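Local structure of 4-hydroxybutyrate CoA-transferase (Porphyromonas gingivalis, 3EH7) at residues A[135-140]-A[168-173]; A[141-146]-A[271-276]. The protein probably transfers coenzyme A between acyl-CoA thioesters and short carboxylic acids such as acetate. All coordinates share one frame; numbering follows the deposited sequence.

Contact 1. Residues A[135-140]-A[168-173]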
loop_
_atom_site.group_PDB
_atom_site.type_symbol
_atom_site.label_atom_id
_atom_site.label_comp_id
_atom_site.label_asym_id
_atom_site.label_seq_id
_atom_site.Cartn_x
_atom_site.Cartn_y
_atom_site.Cartn_z
ATOM N N TYR A 135 -3.253 -32.373 -19.886
ATOM C CA TYR A 135 -2.955 -31.299 -18.959
ATOM C C TYR A 135 -2.122 -31.761 -17.764
ATOM O O TYR A 135 -2.442 -32.761 -17.125
ATOM C CB TYR A 135 -4.250 -30.639 -18.474
ATOM C CG TYR A 135 -4.893 -29.724 -19.490
ATOM C CD1 TYR A 135 -4.526 -28.406 -19.565
ATOM C CD2 TYR A 135 -5.852 -30.191 -20.380
ATOM C CE1 TYR A 135 -5.075 -27.578 -20.491
ATOM C CE2 TYR A 135 -6.418 -29.361 -21.317
ATOM C CZ TYR A 135 -6.042 -28.061 -21.357
ATOM O OH TYR A 135 -6.594 -27.193 -22.266
ATOM N N CYS A 136 -1.036 -31.038 -17.504
ATOM C CA CYS A 136 -0.223 -31.218 -16.299
ATOM C C CYS A 136 -0.591 -30.154 -15.313
ATOM O O CYS A 136 -0.857 -29.015 -15.699
ATOM C CB CYS A 136 1.239 -31.005 -16.602
ATOM S SG CYS A 136 1.907 -32.172 -17.762
ATOM N N SER A 137 -0.547 -30.511 -14.040
ATOM C CA SER A 137 -0.682 -29.557 -12.959
ATOM C C SER A 137 0.681 -28.964 -12.535
ATOM O O SER A 137 1.713 -29.607 -12.618
ATOM C CB SER A 137 -1.358 -30.239 -11.766
ATOM O OG SER A 137 -1.344 -29.445 -10.607
ATOM N N PHE A 138 0.664 -27.720 -12.065
ATOM C CA PHE A 138 1.857 -27.113 -11.471
ATOM C C PHE A 138 2.076 -27.625 -10.041
ATOM O O PHE A 138 2.995 -27.188 -9.357
ATOM C CB PHE A 138 1.770 -25.581 -11.528
ATOM C CG PHE A 138 1.906 -25.018 -12.918
ATOM C CD1 PHE A 138 0.788 -24.866 -13.736
ATOM C CD2 PHE A 138 3.161 -24.649 -13.419
ATOM C CE1 PHE A 138 0.904 -24.372 -15.038
ATOM C CE2 PHE A 138 3.289 -24.136 -14.733
ATOM C CZ PHE A 138 2.143 -23.986 -15.539
ATOM N N GLY A 139 1.273 -28.600 -9.609
ATOM C CA GLY A 139 1.402 -29.167 -8.263
ATOM C C GLY A 139 1.411 -28.084 -7.172
ATOM O O GLY A 139 0.524 -27.232 -7.116
ATOM N N VAL A 140 2.448 -28.116 -6.348
ATOM C CA VAL A 140 2.583 -27.271 -5.177
ATOM C C VAL A 140 3.080 -25.836 -5.471
ATOM O O VAL A 140 3.182 -25.048 -4.556
ATOM C CB VAL A 140 3.571 -27.924 -4.117
ATOM C CG1 VAL A 140 3.056 -29.275 -3.636
ATOM C CG2 VAL A 140 4.974 -28.082 -4.689
ATOM N N GLY A 168 -7.502 -26.343 -8.890
ATOM C CA GLY A 168 -7.574 -24.884 -9.046
ATOM C C GLY A 168 -7.178 -24.476 -10.459
ATOM O O GLY A 168 -7.146 -25.312 -11.358
ATOM N N ASP A 169 -6.878 -23.195 -10.650
ATOM C CA ASP A 169 -6.383 -22.677 -11.940
ATOM C C ASP A 169 -4.885 -22.946 -12.004
ATOM O O ASP A 169 -4.068 -22.067 -11.817
ATOM C CB ASP A 169 -6.685 -21.192 -12.087
ATOM C CG ASP A 169 -6.193 -20.623 -13.406
ATOM O OD1 ASP A 169 -6.083 -21.379 -14.405
ATOM O OD2 ASP A 169 -5.929 -19.401 -13.440
ATOM N N ASN A 170 -4.548 -24.209 -12.263
ATOM C CA ASN A 170 -3.230 -24.721 -11.960
ATOM C C ASN A 170 -2.771 -25.775 -12.963
ATOM O O ASN A 170 -2.014 -26.682 -12.599
ATOM C CB ASN A 170 -3.291 -25.343 -10.570
ATOM C CG ASN A 170 -1.946 -25.561 -9.962
ATOM O OD1 ASN A 170 -1.005 -24.772 -10.158
ATOM N ND2 ASN A 170 -1.845 -26.631 -9.166
ATOM N N LEU A 171 -3.209 -25.631 -14.209
ATOM C CA LEU A 171 -2.913 -26.587 -15.273
ATOM C C LEU A 171 -2.246 -25.905 -16.446
ATOM O O LEU A 171 -2.343 -24.696 -16.625
ATOM C CB LEU A 171 -4.179 -27.260 -15.781
ATOM C CG LEU A 171 -5.018 -28.070 -14.784
ATOM C CD1 LEU A 171 -6.277 -28.531 -15.471
ATOM C CD2 LEU A 171 -4.249 -29.254 -14.181
ATOM N N ILE A 172 -1.563 -26.715 -17.242
ATOM C CA ILE A 172 -1.001 -26.276 -18.495
ATOM C C ILE A 172 -1.015 -27.481 -19.423
ATOM O O ILE A 172 -0.734 -28.617 -19.003
ATOM C CB ILE A 172 0.437 -25.697 -18.318
ATOM C CG1 ILE A 172 0.930 -25.052 -19.608
ATOM C CG2 ILE A 172 1.429 -26.779 -17.785
ATOM C CD1 ILE A 172 2.267 -24.340 -19.464
ATOM N N HIS A 173 -1.372 -27.245 -20.681
ATOM C CA HIS A 173 -1.352 -28.299 -21.644
ATOM C C HIS A 173 0.080 -28.631 -22.013
ATOM O O HIS A 173 0.911 -27.742 -22.198
ATOM C CB HIS A 173 -2.128 -27.913 -22.883
ATOM C CG HIS A 173 -2.512 -29.088 -23.718
ATOM N ND1 HIS A 173 -1.718 -29.578 -24.729
ATOM C CD2 HIS A 173 -3.596 -29.896 -23.663
ATOM C CE1 HIS A 173 -2.302 -30.631 -25.270
ATOM N NE2 HIS A 173 -3.447 -30.838 -24.641
#
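Tyr135 and His173 face each other as an antiparallel non-hydrogen-bonded pair on one face of the ribbon, and their first torsions swing the rings into contact: the tyrosine CG is anti to the carbonyl carbon (chi1 -76°), the histidine CG anti to the backbone N (chi1 -162°). The imidazole turns an edge to one face of the phenol ring in a T-shaped stack; His173 CD2 lies 3.7 Å from Tyr135 CE2, while His173 CB makes a CH-pi contact over the same ring. Ser175 binds ND1 of this histidine. Between the strands, Cys136 and Ile172 form an antiparallel hydrogen-bonded pair, Cys136 N to Ile172 O and Ile172 N to Cys136 O both measuring 2.9 Å. Beyond the bridged pairs, Asn170 O accepts Phe138 N at 2.9 Å, and Asn170 ND2 reaches an in-plane lone pair of Gly139 O at 3.2 Å; ND2 also bonds Val166 O, its strongest partner. Phe138 CE1 sits 3.6 Å from Ile172 CB, where both side chains touch Leu127 and Ala149. Ser137 OG accepts Gly139 N at 2.9 Å, closing an ST turn. The whole is a two-stranded antiparallel ribbon packed on the parallel sheet of the N-terminal domain.

Contact 2. Residues A[141-146]-A[271-276]; sequences SCDYSK and ATFLMG
Thr272 O is gripped by two successive amides, Asp143 N at 2.9 Å and Cys142 N at 3.2 Å, just before an Asp-capped helix. The first donor lies above the carbonyl plane, the second nearly along the C=O axis. Asp143 is the capping residue: its CG sits between the backbone N and the carbonyl carbon (chi1 53°), which folds the carboxylate back over the following turn. Asp143 OD1 accepts Ser145 N at 2.8 Å from above the carboxylate plane, and Ser145 OG on its syn lone pair at 2.5 Å; Tyr144 N adds a weak bond. Several donors thus converge on this one oxygen. Thr272 OG1 stays beside the same loop but is bonded to Tyr293 O. A water bridges the segments and lies 2.9 Å from Ser141 OG and 2.7 Å from Leu274 O; Ser141 OG also bonds His35 O. Farther out, Cys142 CB packs on Thr272 O, and the Phe273 ring leads away from the loop to stack edge-to-face with His35. The other carboxylate oxygen, Asp143 OD2, is buried without a polar partner in the model, 3.4 Å from Phe273 CB.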
loop_
_atom_site.group_PDB
_atom_site.type_symbol
_atom_site.label_atom_id
_atom_site.label_comp_id
_atom_site.label_asym_id
_atom_site.label_seq_id
_atom_site.Cartn_x
_atom_site.Cartn_y
_atom_site.Cartn_z
ATOM N N SER A 141 3.396 -25.508 -6.729
ATOM C CA SER A 141 3.940 -24.193 -7.090
ATOM C C SER A 141 3.206 -23.546 -8.264
ATOM O O SER A 141 3.550 -23.745 -9.422
ATOM C CB SER A 141 5.446 -24.301 -7.363
ATOM O OG SER A 141 6.109 -24.738 -6.186
ATOM N N CYS A 142 2.174 -22.774 -7.939
ATOM C CA CYS A 142 1.395 -22.042 -8.922
ATOM C C CYS A 142 1.944 -20.628 -8.976
ATOM O O CYS A 142 2.597 -20.249 -9.964
ATOM C CB CYS A 142 -0.095 -22.080 -8.568
ATOM S SG CYS A 142 -1.208 -21.370 -9.827
ATOM N N ASP A 143 1.681 -19.845 -7.925
ATOM C CA ASP A 143 2.418 -18.586 -7.681
ATOM C C ASP A 143 2.760 -17.732 -8.929
ATOM O O ASP A 143 1.860 -17.266 -9.619
ATOM C CB ASP A 143 3.616 -18.884 -6.753
ATOM C CG ASP A 143 4.519 -20.012 -7.254
ATOM O OD1 ASP A 143 5.303 -19.782 -8.206
ATOM O OD2 ASP A 143 4.477 -21.117 -6.660
ATOM N N TYR A 144 4.032 -17.487 -9.208
ATOM C CA TYR A 144 4.435 -16.867 -10.456
ATOM C C TYR A 144 4.945 -17.920 -11.439
ATOM O O TYR A 144 5.261 -17.600 -12.576
ATOM C CB TYR A 144 5.544 -15.830 -10.222
ATOM C CG TYR A 144 6.851 -16.467 -9.781
ATOM C CD1 TYR A 144 7.795 -16.895 -10.707
ATOM C CD2 TYR A 144 7.101 -16.709 -8.438
ATOM C CE1 TYR A 144 8.965 -17.495 -10.294
ATOM C CE2 TYR A 144 8.262 -17.313 -8.019
ATOM C CZ TYR A 144 9.195 -17.701 -8.946
ATOM O OH TYR A 144 10.349 -18.309 -8.508
ATOM N N SER A 145 5.097 -19.160 -10.968
ATOM C CA SER A 145 5.657 -20.243 -11.773
ATOM C C SER A 145 4.780 -20.498 -12.983
ATOM O O SER A 145 5.280 -20.642 -14.110
ATOM C CB SER A 145 5.797 -21.526 -10.936
ATOM O OG SER A 145 6.581 -21.330 -9.763
ATOM N N LYS A 146 3.466 -20.543 -12.768
ATOM C CA LYS A 146 2.518 -20.739 -13.862
ATOM C C LYS A 146 2.521 -19.564 -14.840
ATOM O O LYS A 146 2.690 -19.788 -16.040
ATOM C CB LYS A 146 1.119 -21.035 -13.326
ATOM C CG LYS A 146 -0.030 -20.964 -14.336
ATOM C CD LYS A 146 -1.270 -21.632 -13.736
ATOM C CE LYS A 146 -2.388 -21.788 -14.698
ATOM N NZ LYS A 146 -2.944 -20.524 -14.998
ATOM N N ALA A 271 -4.800 -21.117 -1.916
ATOM C CA ALA A 271 -3.410 -20.762 -1.708
ATOM C C ALA A 271 -2.781 -20.519 -3.078
ATOM O O ALA A 271 -3.415 -20.742 -4.088
ATOM C CB ALA A 271 -2.650 -21.890 -0.937
ATOM N N THR A 272 -1.528 -20.075 -3.106
ATOM C CA THR A 272 -0.796 -19.919 -4.365
ATOM C C THR A 272 0.402 -20.842 -4.457
ATOM O O THR A 272 0.796 -21.196 -5.554
ATOM C CB THR A 272 -0.458 -18.427 -4.664
ATOM O OG1 THR A 272 -0.161 -18.266 -6.055
ATOM C CG2 THR A 272 0.690 -17.868 -3.801
ATOM N N PHE A 273 0.945 -21.289 -3.315
ATOM C CA PHE A 273 1.960 -22.352 -3.267
ATOM C C PHE A 273 1.845 -23.114 -1.938
ATOM O O PHE A 273 1.154 -22.676 -0.992
ATOM C CB PHE A 273 3.393 -21.828 -3.565
ATOM C CG PHE A 273 4.098 -21.145 -2.397
ATOM C CD1 PHE A 273 3.874 -19.792 -2.118
ATOM C CD2 PHE A 273 4.996 -21.842 -1.604
ATOM C CE1 PHE A 273 4.516 -19.132 -1.055
ATOM C CE2 PHE A 273 5.654 -21.200 -0.500
ATOM C CZ PHE A 273 5.422 -19.841 -0.242
ATOM N N LEU A 274 2.471 -24.290 -1.899
ATOM C CA LEU A 274 2.376 -25.190 -0.730
ATOM C C LEU A 274 3.732 -25.774 -0.428
ATOM O O LEU A 274 4.536 -25.986 -1.340
ATOM C CB LEU A 274 1.428 -26.349 -1.010
ATOM C CG LEU A 274 -0.000 -25.970 -1.348
ATOM C CD1 LEU A 274 -0.766 -27.170 -1.862
ATOM C CD2 LEU A 274 -0.699 -25.315 -0.133
HETATM N N MSE A 275 3.989 -26.004 0.858
HETATM C CA MSE A 275 5.191 -26.706 1.303
HETATM C C MSE A 275 4.959 -27.333 2.675
HETATM O O MSE A 275 4.330 -26.721 3.540
HETATM C CB MSE A 275 6.375 -25.742 1.363
HETATM C CG MSE A 275 7.652 -26.389 1.859
HETATM SE SE MSE A 275 9.228 -25.361 1.436
HETATM C CE MSE A 275 8.384 -23.780 0.723
ATOM N N GLY A 276 5.460 -28.546 2.870
ATOM C CA GLY A 276 5.285 -29.233 4.144
ATOM C C GLY A 276 5.870 -30.611 4.069
ATOM O O GLY A 276 6.788 -30.842 3.302
HETATM O O HOH W 1 6.019 -24.877 -3.309
#

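The first segments of the two contacts are continuous, 135-140 running directly into 141-146, and the centres of contacts 1 and 2 are about 11 Å apart. At the junction Val140 O probably accepts a hydrogen bond from Leu274 N (2.9 Å), so the end of contact 1 is tied to the second segment of contact 2. A further touch is Asn170 OD1 at 3.3 Å from Cys142 CB. Lys146 NZ forms a long, weak ion pair with Asp169 OD1 and a salt bridge with Glu150. Together the contacts join the antiparallel ribbon, the start of helix 145-151 and strand 273-274, which pairs with strand 243-244 beside the larger mixed sheet.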